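Local coordinates for serine-tRNA ligase (Naegleria fowleri, PDB 6BLJ), which probably attaches serine to its cognate tRNA in the cytosol, first activating the amino acid with ATP as other class II seryl-tRNA synthetases do, at residues 86-91 and 110-115; 93-98 and 118-123; 327-332 and 404-409; 393-398 and 448-453. All coordinates share one frame; numbering follows the deposited sequence. Where two conformers were deposited one is given.

Interaction 1: 86-91 and 110-115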
# COMPACT_ATOMS: atom_id res chain seq x y z
N GLU A 86 12.40 -14.82 -57.61
CA GLU A 86 12.25 -14.95 -56.17
C GLU A 86 13.11 -16.10 -55.65
O GLU A 86 13.53 -16.99 -56.42
CB GLU A 86 10.78 -15.19 -55.80
CG GLU A 86 9.84 -14.07 -56.23
CD GLU A 86 10.21 -12.73 -55.63
OE1 GLU A 86 10.43 -12.66 -54.41
OE2 GLU A 86 10.31 -11.74 -56.39
N LEU A 87 13.39 -16.08 -54.34
CA LEU A 87 14.08 -17.19 -53.70
C LEU A 87 13.15 -18.40 -53.62
O LEU A 87 11.98 -18.25 -53.25
CB LEU A 87 14.52 -16.82 -52.27
CG LEU A 87 15.40 -15.60 -52.02
CD1 LEU A 87 15.52 -15.32 -50.53
CD2 LEU A 87 16.77 -15.80 -52.63
N PRO A 88 13.63 -19.59 -53.94
CA PRO A 88 12.79 -20.79 -53.79
C PRO A 88 12.38 -20.99 -52.34
O PRO A 88 13.14 -20.69 -51.41
CB PRO A 88 13.69 -21.93 -54.28
CG PRO A 88 14.71 -21.26 -55.15
CD PRO A 88 14.94 -19.91 -54.55
N LYS A 89 11.16 -21.51 -52.15
CA LYS A 89 10.67 -21.80 -50.81
C LYS A 89 11.62 -22.69 -50.03
O LYS A 89 11.75 -22.53 -48.81
CB LYS A 89 9.28 -22.45 -50.89
N GLU A 90 12.29 -23.63 -50.72
CA GLU A 90 13.22 -24.54 -50.05
C GLU A 90 14.40 -23.81 -49.42
O GLU A 90 14.91 -24.23 -48.38
CB GLU A 90 13.71 -25.60 -51.04
N VAL A 91 14.85 -22.71 -50.04
CA VAL A 91 15.92 -21.92 -49.46
C VAL A 91 15.43 -21.18 -48.22
O VAL A 91 16.00 -21.32 -47.13
CB VAL A 91 16.51 -20.96 -50.51
CG1 VAL A 91 17.42 -19.94 -49.86
CG2 VAL A 91 17.26 -21.76 -51.58
N ALA A 110 25.58 -22.02 -56.35
CA ALA A 110 25.54 -22.07 -57.80
C ALA A 110 24.13 -22.26 -58.33
O ALA A 110 23.85 -21.90 -59.48
CB ALA A 110 26.45 -23.19 -58.33
N LYS A 111 23.23 -22.82 -57.52
CA LYS A 111 21.84 -22.97 -57.91
C LYS A 111 21.12 -21.63 -58.06
O LYS A 111 20.11 -21.55 -58.76
CB LYS A 111 21.10 -23.84 -56.89
CG LYS A 111 21.64 -25.25 -56.75
CD LYS A 111 20.92 -25.98 -55.62
CE LYS A 111 21.44 -27.40 -55.43
NZ LYS A 111 20.74 -28.07 -54.30
N LEU A 112 21.62 -20.57 -57.42
CA LEU A 112 20.99 -19.26 -57.41
C LEU A 112 21.74 -18.31 -58.33
O LEU A 112 22.98 -18.28 -58.33
CB LEU A 112 20.94 -18.69 -55.99
CG LEU A 112 20.30 -19.59 -54.94
CD1 LEU A 112 20.61 -19.13 -53.52
CD2 LEU A 112 18.79 -19.67 -55.18
N ASN A 113 21.00 -17.53 -59.12
CA ASN A 113 21.63 -16.48 -59.91
C ASN A 113 22.02 -15.32 -59.00
O ASN A 113 21.71 -15.30 -57.81
CB ASN A 113 20.75 -16.06 -61.09
CG ASN A 113 19.47 -15.31 -60.67
OD1 ASN A 113 19.41 -14.65 -59.62
ND2 ASN A 113 18.44 -15.41 -61.51
N THR A 114 22.70 -14.32 -59.57
CA THR A 114 23.27 -13.28 -58.72
C THR A 114 22.18 -12.38 -58.13
O THR A 114 22.30 -11.93 -56.99
CB THR A 114 24.29 -12.47 -59.51
OG1 THR A 114 25.35 -13.34 -59.91
CG2 THR A 114 24.86 -11.34 -58.64
N ASN A 115 21.10 -12.13 -58.89
CA ASN A 115 19.96 -11.42 -58.32
C ASN A 115 19.39 -12.16 -57.12
O ASN A 115 19.05 -11.54 -56.10
CB ASN A 115 18.87 -11.20 -59.38
CG ASN A 115 19.27 -10.18 -60.43
OD1 ASN A 115 19.99 -9.23 -60.15
ND2 ASN A 115 18.78 -10.38 -61.66

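Interaction 2: 93-98 and 118-123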
# COMPACT_ATOMS: atom_id res chain seq x y z
N ASP A 93 12.94 -21.75 -46.39
CA ASP A 93 12.55 -22.66 -45.32
C ASP A 93 13.71 -22.97 -44.39
O ASP A 93 13.50 -23.26 -43.20
CB ASP A 93 11.99 -23.96 -45.91
CG ASP A 93 10.56 -23.83 -46.39
OD1 ASP A 93 9.90 -22.81 -46.07
OD2 ASP A 93 10.09 -24.75 -47.09
N ASP A 94 14.94 -22.93 -44.90
CA ASP A 94 16.12 -23.29 -44.12
C ASP A 94 17.40 -22.74 -44.73
O ASP A 94 18.10 -23.46 -45.45
CB ASP A 94 16.21 -24.81 -44.00
CG ASP A 94 17.27 -25.26 -43.01
OD1 ASP A 94 17.78 -24.42 -42.25
OD2 ASP A 94 17.60 -26.47 -43.01
N VAL A 95 17.75 -21.48 -44.45
CA VAL A 95 18.94 -20.92 -45.09
C VAL A 95 20.21 -21.56 -44.55
O VAL A 95 21.23 -21.56 -45.24
CB VAL A 95 19.02 -19.39 -44.93
CG1 VAL A 95 17.86 -18.72 -45.64
CG2 VAL A 95 19.05 -19.00 -43.46
N TYR A 96 20.17 -22.10 -43.33
CA TYR A 96 21.35 -22.71 -42.74
C TYR A 96 21.90 -23.86 -43.58
O TYR A 96 23.12 -24.08 -43.60
CB TYR A 96 21.02 -23.20 -41.33
CG TYR A 96 20.73 -22.08 -40.36
CD1 TYR A 96 21.75 -21.51 -39.62
CD2 TYR A 96 19.43 -21.59 -40.19
CE1 TYR A 96 21.50 -20.50 -38.73
CE2 TYR A 96 19.17 -20.56 -39.29
CZ TYR A 96 20.22 -20.02 -38.57
OH TYR A 96 20.01 -19.01 -37.67
N ALA A 97 21.04 -24.60 -44.28
CA ALA A 97 21.50 -25.78 -44.99
C ALA A 97 22.41 -25.42 -46.16
O ALA A 97 23.15 -26.29 -46.64
CB ALA A 97 20.32 -26.61 -45.47
N LEU A 98 22.40 -24.17 -46.63
CA LEU A 98 23.21 -23.77 -47.77
C LEU A 98 24.65 -23.42 -47.39
O LEU A 98 25.51 -23.36 -48.27
CB LEU A 98 22.60 -22.56 -48.49
CG LEU A 98 21.41 -22.73 -49.44
CD1 LEU A 98 20.17 -23.21 -48.71
CD2 LEU A 98 21.12 -21.41 -50.15
N LYS A 118 21.55 -11.74 -53.99
CA LYS A 118 21.42 -10.49 -53.27
C LYS A 118 20.12 -10.45 -52.49
O LYS A 118 20.07 -9.87 -51.39
CB LYS A 118 21.50 -9.31 -54.24
CG LYS A 118 22.77 -9.28 -55.09
CD LYS A 118 23.00 -7.91 -55.71
CE LYS A 118 23.29 -8.03 -57.20
NZ LYS A 118 24.31 -7.03 -57.63
N LYS A 119 19.07 -11.11 -52.99
CA LYS A 119 17.83 -11.22 -52.23
C LYS A 119 18.04 -12.06 -50.97
O LYS A 119 17.47 -11.78 -49.91
CB LYS A 119 16.72 -11.86 -53.07
CG LYS A 119 16.01 -10.96 -54.06
CD LYS A 119 14.81 -11.72 -54.63
CE LYS A 119 13.88 -10.83 -55.44
NZ LYS A 119 14.34 -10.66 -56.85
N LEU A 120 18.82 -13.13 -51.10
CA LEU A 120 19.08 -14.01 -49.97
C LEU A 120 19.79 -13.26 -48.85
O LEU A 120 19.46 -13.42 -47.67
CB LEU A 120 19.90 -15.22 -50.44
CG LEU A 120 20.40 -16.21 -49.40
CD1 LEU A 120 19.21 -16.78 -48.64
CD2 LEU A 120 21.21 -17.33 -50.06
N SER A 121 20.80 -12.45 -49.20
CA SER A 121 21.53 -11.68 -48.19
C SER A 121 20.59 -10.72 -47.46
O SER A 121 20.65 -10.58 -46.24
CB SER A 121 22.70 -10.94 -48.82
OG SER A 121 23.50 -10.28 -47.84
N THR A 122 19.72 -10.04 -48.22
CA THR A 122 18.73 -9.15 -47.62
C THR A 122 17.79 -9.92 -46.69
O THR A 122 17.50 -9.48 -45.57
CB THR A 122 17.92 -8.47 -48.72
OG1 THR A 122 18.78 -7.61 -49.49
CG2 THR A 122 16.77 -7.65 -48.12
N TYR A 123 17.32 -11.08 -47.15
CA TYR A 123 16.46 -11.91 -46.33
C TYR A 123 17.15 -12.31 -45.03
O TYR A 123 16.58 -12.17 -43.94
CB TYR A 123 16.04 -13.14 -47.14
CG TYR A 123 15.27 -14.18 -46.36
CD1 TYR A 123 13.91 -14.02 -46.11
CD2 TYR A 123 15.90 -15.32 -45.90
CE1 TYR A 123 13.21 -14.98 -45.39
CE2 TYR A 123 15.20 -16.28 -45.19
CZ TYR A 123 13.85 -16.11 -44.94
OH TYR A 123 13.15 -17.06 -44.23

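Interaction 3: 327-332 and 404-409. With AMP (adenosine monophosphate), chain D.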
# COMPACT_ATOMS: atom_id res chain seq x y z
N ILE A 327 8.13 8.08 22.52
CA ILE A 327 8.71 8.50 21.25
C ILE A 327 9.93 7.64 20.87
O ILE A 327 10.79 8.08 20.09
CB ILE A 327 9.03 10.00 21.27
CG1 ILE A 327 10.17 10.34 22.25
CG2 ILE A 327 7.76 10.78 21.65
CD1 ILE A 327 10.49 11.87 22.26
N PHE A 328 10.01 6.42 21.41
CA PHE A 328 11.06 5.48 21.04
C PHE A 328 10.90 4.98 19.60
O PHE A 328 11.88 4.87 18.85
CB PHE A 328 11.05 4.30 22.02
CG PHE A 328 12.04 3.22 21.73
CD1 PHE A 328 11.73 2.21 20.83
CD2 PHE A 328 13.26 3.18 22.39
CE1 PHE A 328 12.64 1.19 20.56
CE2 PHE A 328 14.18 2.15 22.14
CZ PHE A 328 13.87 1.16 21.23
N ARG A 329 9.67 4.65 19.21
CA ARG A 329 9.37 4.23 17.84
C ARG A 329 8.20 5.06 17.36
O ARG A 329 7.06 4.87 17.82
CB ARG A 329 9.03 2.73 17.78
CG ARG A 329 8.71 2.25 16.37
CD ARG A 329 8.25 0.79 16.37
NE ARG A 329 9.25 -0.09 16.95
CZ ARG A 329 10.30 -0.58 16.28
NH1 ARG A 329 10.47 -0.28 15.00
NH2 ARG A 329 11.17 -1.37 16.90
N VAL A 330 8.46 5.96 16.42
CA VAL A 330 7.49 6.92 15.92
C VAL A 330 7.51 6.89 14.39
O VAL A 330 8.33 6.21 13.78
CB VAL A 330 7.75 8.33 16.46
CG1 VAL A 330 7.42 8.40 17.96
CG2 VAL A 330 9.22 8.73 16.23
N HIS A 331 6.59 7.65 13.77
CA HIS A 331 6.56 7.82 12.33
C HIS A 331 7.40 9.00 11.85
O HIS A 331 7.63 9.11 10.64
CB HIS A 331 5.13 8.03 11.82
CG HIS A 331 4.20 6.90 12.15
ND1 HIS A 331 4.38 5.62 11.66
CD2 HIS A 331 3.06 6.87 12.88
CE1 HIS A 331 3.39 4.85 12.10
NE2 HIS A 331 2.59 5.58 12.85
N GLN A 332 7.85 9.86 12.76
CA GLN A 332 8.50 11.12 12.42
C GLN A 332 9.58 11.43 13.45
O GLN A 332 9.28 11.56 14.65
CB GLN A 332 7.46 12.25 12.38
CG GLN A 332 8.00 13.65 12.17
CD GLN A 332 6.92 14.71 12.42
OE1 GLN A 332 5.79 14.59 11.94
NE2 GLN A 332 7.24 15.71 13.21
N TYR A 404 18.86 -3.37 26.58
CA TYR A 404 19.72 -2.91 25.49
C TYR A 404 18.90 -2.80 24.21
O TYR A 404 18.37 -3.80 23.73
CB TYR A 404 20.91 -3.85 25.29
CG TYR A 404 22.04 -3.59 26.27
CD1 TYR A 404 22.86 -2.48 26.12
CD2 TYR A 404 22.28 -4.45 27.34
CE1 TYR A 404 23.89 -2.21 27.01
CE2 TYR A 404 23.34 -4.20 28.25
CZ TYR A 404 24.13 -3.06 28.07
OH TYR A 404 25.16 -2.74 28.92
N ARG A 405 18.80 -1.58 23.65
CA ARG A 405 18.05 -1.35 22.43
C ARG A 405 18.89 -0.56 21.44
O ARG A 405 19.64 0.35 21.82
CB ARG A 405 16.73 -0.60 22.71
CG ARG A 405 15.78 -1.33 23.67
CD ARG A 405 15.28 -2.67 23.13
NE ARG A 405 14.53 -2.56 21.87
CZ ARG A 405 13.23 -2.26 21.76
NH1 ARG A 405 12.48 -2.02 22.84
NH2 ARG A 405 12.68 -2.20 20.56
N GLU A 406 18.70 -0.87 20.15
CA GLU A 406 19.48 -0.25 19.10
C GLU A 406 19.22 1.26 19.03
O GLU A 406 18.08 1.73 19.07
CB GLU A 406 19.17 -0.91 17.75
CG GLU A 406 17.80 -0.62 17.16
CD GLU A 406 16.66 -1.41 17.79
OE1 GLU A 406 16.90 -2.16 18.76
OE2 GLU A 406 15.51 -1.26 17.31
N LEU A 407 20.32 2.02 18.97
CA LEU A 407 20.32 3.46 18.70
C LEU A 407 20.98 3.80 17.37
O LEU A 407 20.70 4.88 16.82
CB LEU A 407 21.09 4.23 19.79
CG LEU A 407 20.46 4.51 21.14
CD1 LEU A 407 21.28 5.55 21.91
CD2 LEU A 407 19.06 4.98 20.91
N VAL A 408 21.86 2.93 16.89
CA VAL A 408 22.73 3.18 15.74
C VAL A 408 22.83 1.90 14.92
O VAL A 408 22.95 0.81 15.48
CB VAL A 408 24.14 3.63 16.19
CG1 VAL A 408 25.15 3.51 15.04
CG2 VAL A 408 24.10 5.05 16.74
N SER A 409 22.76 2.03 13.60
CA SER A 409 23.18 0.99 12.69
C SER A 409 24.23 1.55 11.74
O SER A 409 24.13 2.70 11.28
CB SER A 409 21.98 0.43 11.91
OG SER A 409 21.43 1.45 11.11
P AMP D . 17.63 2.04 10.59
O1P AMP D . 16.40 1.14 10.61
O2P AMP D . 17.82 2.98 9.46
O3P AMP D . 18.86 1.18 10.84
O5' AMP D . 17.50 2.96 11.89
C5' AMP D . 18.55 3.83 12.29
C4' AMP D . 18.26 4.41 13.66
O4' AMP D . 17.15 5.33 13.59
C3' AMP D . 17.84 3.40 14.71
O3' AMP D . 18.95 2.75 15.31
C2' AMP D . 17.04 4.24 15.68
O2' AMP D . 17.91 4.96 16.54
C1' AMP D . 16.35 5.23 14.74
N9 AMP D . 14.99 4.81 14.35
C8 AMP D . 14.67 3.86 13.40
N7 AMP D . 13.38 3.68 13.24
C5 AMP D . 12.81 4.57 14.14
C6 AMP D . 11.47 4.87 14.46
N6 AMP D . 10.41 4.32 13.84
N1 AMP D . 11.24 5.78 15.42
C2 AMP D . 12.29 6.38 16.01
N3 AMP D . 13.59 6.20 15.78
C4 AMP D . 13.79 5.27 14.83

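Interaction 4: 393-398 and 448-453. With AMP (adenosine monophosphate), chain D.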
# COMPACT_ATOMS: atom_id res chain seq x y z
N ALA A 393 22.08 0.81 23.15
CA ALA A 393 22.29 1.57 24.37
C ALA A 393 21.49 0.99 25.53
O ALA A 393 20.49 0.30 25.34
CB ALA A 393 21.92 3.04 24.17
N TRP A 394 21.95 1.31 26.74
CA TRP A 394 21.32 0.88 27.99
C TRP A 394 20.10 1.74 28.31
O TRP A 394 20.18 2.97 28.37
CB TRP A 394 22.38 1.00 29.10
CG TRP A 394 21.96 0.68 30.49
CD1 TRP A 394 21.84 1.57 31.54
CD2 TRP A 394 21.65 -0.61 31.02
NE1 TRP A 394 21.47 0.90 32.68
CE2 TRP A 394 21.33 -0.44 32.39
CE3 TRP A 394 21.59 -1.90 30.48
CZ2 TRP A 394 20.98 -1.50 33.22
CZ3 TRP A 394 21.24 -2.96 31.30
CH2 TRP A 394 20.94 -2.75 32.66
N PHE A 395 18.97 1.08 28.57
CA PHE A 395 17.72 1.72 28.98
C PHE A 395 17.35 1.21 30.37
O PHE A 395 16.67 0.18 30.50
CB PHE A 395 16.59 1.45 27.98
CG PHE A 395 16.68 2.26 26.71
CD1 PHE A 395 17.53 1.88 25.68
CD2 PHE A 395 15.91 3.41 26.54
CE1 PHE A 395 17.60 2.62 24.51
CE2 PHE A 395 15.97 4.15 25.36
CZ PHE A 395 16.82 3.75 24.35
N PRO A 396 17.79 1.89 31.45
CA PRO A 396 17.57 1.34 32.81
C PRO A 396 16.11 1.28 33.24
O PRO A 396 15.80 0.61 34.24
CB PRO A 396 18.37 2.29 33.72
CG PRO A 396 18.44 3.59 32.94
CD PRO A 396 18.50 3.18 31.46
N GLY A 397 15.22 1.96 32.55
CA GLY A 397 13.81 1.84 32.85
C GLY A 397 13.07 0.78 32.06
O GLY A 397 11.86 0.65 32.24
N ALA A 398 13.74 0.03 31.19
CA ALA A 398 13.02 -0.91 30.34
C ALA A 398 12.45 -2.07 31.14
O ALA A 398 12.92 -2.39 32.24
CB ALA A 398 13.94 -1.49 29.26
N THR A 448 17.12 11.54 17.13
CA THR A 448 17.10 12.28 18.39
C THR A 448 15.95 11.88 19.32
O THR A 448 16.15 11.89 20.53
CB THR A 448 17.09 13.80 18.12
OG1 THR A 448 15.93 14.16 17.35
CG2 THR A 448 18.37 14.22 17.37
N SER A 449 14.78 11.48 18.80
CA SER A 449 13.69 11.13 19.73
C SER A 449 14.05 9.89 20.56
O SER A 449 13.83 9.87 21.78
CB SER A 449 12.37 10.95 18.98
OG SER A 449 12.23 9.68 18.33
N ARG A 450 14.66 8.87 19.94
CA ARG A 450 15.08 7.70 20.70
C ARG A 450 16.30 7.99 21.58
O ARG A 450 16.44 7.42 22.66
CB ARG A 450 15.36 6.52 19.76
CG ARG A 450 15.62 5.17 20.46
CD ARG A 450 15.77 4.02 19.47
NE ARG A 450 14.53 3.77 18.74
CZ ARG A 450 14.34 2.73 17.93
NH1 ARG A 450 15.31 1.83 17.78
NH2 ARG A 450 13.16 2.58 17.32
N THR A 451 17.24 8.84 21.11
CA THR A 451 18.35 9.24 21.97
C THR A 451 17.86 10.04 23.17
O THR A 451 18.37 9.87 24.28
CB THR A 451 19.41 10.01 21.15
OG1 THR A 451 19.97 9.15 20.15
CG2 THR A 451 20.55 10.53 22.03
N LEU A 452 16.83 10.89 22.98
CA LEU A 452 16.22 11.60 24.11
C LEU A 452 15.61 10.64 25.12
O LEU A 452 15.72 10.85 26.33
CB LEU A 452 15.14 12.59 23.65
CG LEU A 452 15.48 13.92 22.95
CD1 LEU A 452 14.17 14.64 22.58
CD2 LEU A 452 16.39 14.82 23.81
N CYS A 453 14.92 9.59 24.65
CA CYS A 453 14.44 8.55 25.57
C CYS A 453 15.58 7.96 26.40
O CYS A 453 15.43 7.72 27.60
CB CYS A 453 13.76 7.44 24.78
SG CYS A 453 12.23 7.95 23.97
P AMP D . 17.63 2.04 10.59
O1P AMP D . 16.40 1.14 10.61
O2P AMP D . 17.82 2.98 9.46
O3P AMP D . 18.86 1.18 10.84
O5' AMP D . 17.50 2.96 11.89
C5' AMP D . 18.55 3.83 12.29
C4' AMP D . 18.26 4.41 13.66
O4' AMP D . 17.15 5.33 13.59
C3' AMP D . 17.84 3.40 14.71
O3' AMP D . 18.95 2.75 15.31
C2' AMP D . 17.04 4.24 15.68
O2' AMP D . 17.91 4.96 16.54
C1' AMP D . 16.35 5.23 14.74
N9 AMP D . 14.99 4.81 14.35
C8 AMP D . 14.67 3.86 13.40
N7 AMP D . 13.38 3.68 13.24
C5 AMP D . 12.81 4.57 14.14
C6 AMP D . 11.47 4.87 14.46
N6 AMP D . 10.41 4.32 13.84
N1 AMP D . 11.24 5.78 15.42
C2 AMP D . 12.29 6.38 16.01
N3 AMP D . 13.59 6.20 15.78
C4 AMP D . 13.79 5.27 14.83

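Interaction 1: 86-91 and 110-115
At the far end of the long helical arm of the N-terminal domain, which in seryl-tRNA synthetases is a tRNA-binding coiled coil, P88 and L112 join two chain segments that each turn into a helix. L112 is the residue that both partners of 86-91 touch. With CG set beside the backbone N (chi1 -54°) and chi2 extended, its CD2 methyl lies 3.9 Å from CD of the P88 ring, and the two side chains cross obliquely. V91, one turn further on, brings CG2 to 4.4 Å from the same L112 CD2 methyl. Branched leucine suits this place because its two methyls work apart: CD2 meets P88 and V91, while CD1 packs on L120 of helix 114-147.

P88 is the N-cap of helix 89-93: its ring restricts phi, it has no N-H to lose, and its carbonyl O takes a hydrogen bond from V91 N at 3.0 Å. N113 is the N-cap of helix 114-147, where OD1 accepts the backbone N-H of Q116, while ND2 is tied to the carbonyl of D83. No hydrogen bond crosses between the segments themselves, but Q116 NE2, just beyond 110-115, reaches the carbonyl O of E86.

Interaction 2: 93-98 and 118-123
V95 presents one methyl to two neighbours on helix 114-147: CG1 lies 3.6 Å from CE2 of Y123 and 3.8 Å from CD1 of L120. It meets the Y123 ring at its edge, near the ring plane, and the two side chains cross at a slant. V95 and L120 point in opposing directions and lie alongside, CG1 by CD1. The V95 methyl gets there because CG1 is turned away from the carbonyl carbon (chi1 -64°). L120 uses its other branch on L98: the two CD2 methyls come tip to tip at 4.1 Å. Apolar V95 and L120 suit their buried places, and the fork of L120 lets it serve both loop residues at once.

L120 and Y123, three residues apart, lie on one side of the helix, facing the loop. Helix 114-147 is one of the two long helices of the N-terminal arm, and L120 also packs on I67 of the other, helix 38-76. V95 and L98, three residues apart on a helical turn with a bond of 3.2 Å from L98 N to V95 O, both direct CB toward helix 114-147. Beyond the contact, the Y123 ring meets that of H128, their planes at about 65°.

Interaction 3: 327-332 and 404-409
One oxygen, OD2 of D323, is gripped by two arginines, one from each segment: R329 NH2 and R405 NH2 both form salt bridges to it. The shared carboxylate probably explains why the two guanidinium groups can sit edge to edge with R329 NH2 only 4.0 Å from R405 NH2. R405 folds back through bends at chi2 (-63°) and chi3, which brings one face of its guanidinium to the F328 side chain; F328 CZ lies 3.5 Å above the R405 plane, over its centre. The two planes are 48° apart, so the ring does not lie flat on the guanidinium. R329 has a second carboxylate partner, E316, through NH1.

Segment 327-332 belongs to the motif 2 loop of the class II synthetase core, between strands 304-313 and 332-342, whereas 404-409 is a strand of the central sheet, with a classic beta bulge at L407-V408, opposite L391 of the neighbouring strand. AMP lies between them. V330 N donates to AMP N1 at 3.0 Å, almost straight at 171°, and AMP N6 donates to V330 O at 2.8 Å. The strand holds the other end: AMP O2' donates to L407 O at 2.8 Å and S409 OG to phosphate oxygen O3P at 2.6 Å. A short serine hydroxyl suits a site where a phosphate comes this close to a strand.

Because V330 offers a backbone donor to N1 and a backbone acceptor to the amino group, this edge matches adenine. Guanine carries a hydrogen on N1 and an oxygen at C6, so it would probably be refused.

Interaction 4: 393-398 and 448-453
Two torsions bring F395 and R450 into place. In F395, CG sits beside the backbone N (chi1 -76°), which brings the end of the ring up to helix 448-458. In R450, CG lies opposite its own N (chi1 -172°), so the chain runs out from the helix before bending at chi3 (-65°) to lie beside the nucleotide. The ring therefore meets the root of R450 and not its charged end: F395 CZ is 4.1 Å from R450 O, which lies at the ring edge near its plane, and 4.3 Å from R450 CG. One turn along, C453 adds its CB, 4.0 Å from F395 CE2. Small C453 lets the helix come near a bulky ring, and phenylalanine, wholly apolar, suits this buried position.

R450 is the arginine of class II motif 3, the strand-and-helix element of the catalytic core, and it lines the AMP pocket. One face of its guanidinium lies against the ribose, NH1 being 3.6 Å from AMP C2', and NH2 comes near the base, 3.7 Å from AMP C4. The group has several partners: NH1 forms a salt bridge with E406 OE2, NE donates to F328 O, and the F328 ring makes a cation-pi contact with it.

F395 also opens a type I turn, closed by a 3.0 Å bond from A398 N to F395 O; P396 and G397 occupy its middle positions, and G397 N is held by E457 OE1 of helix 448-458. The turn follows strand 387-394, which pairs with strand 404-412, while T451 and L452 pack against helix 220-238.

The four contacts form two pairs at the two ends of an elongated chain. Interactions 1 and 2 share helix 114-147 and have centres about 8 Å apart; L120 of interaction 2 joins them, its CD1 lying 3.8 Å from V91 CG1. Interactions 3 and 4, also about 8 Å apart between centres, both border AMP in the catalytic core. They are stitched by probable hydrogen bonds, S449 OG to I327 O and A393 N to R405 O, each 2.8 Å. The pairs do not touch: the centres of interactions 1 and 3 are about 77 Å apart, consistent with an arm that reaches tRNA far from the site of activation.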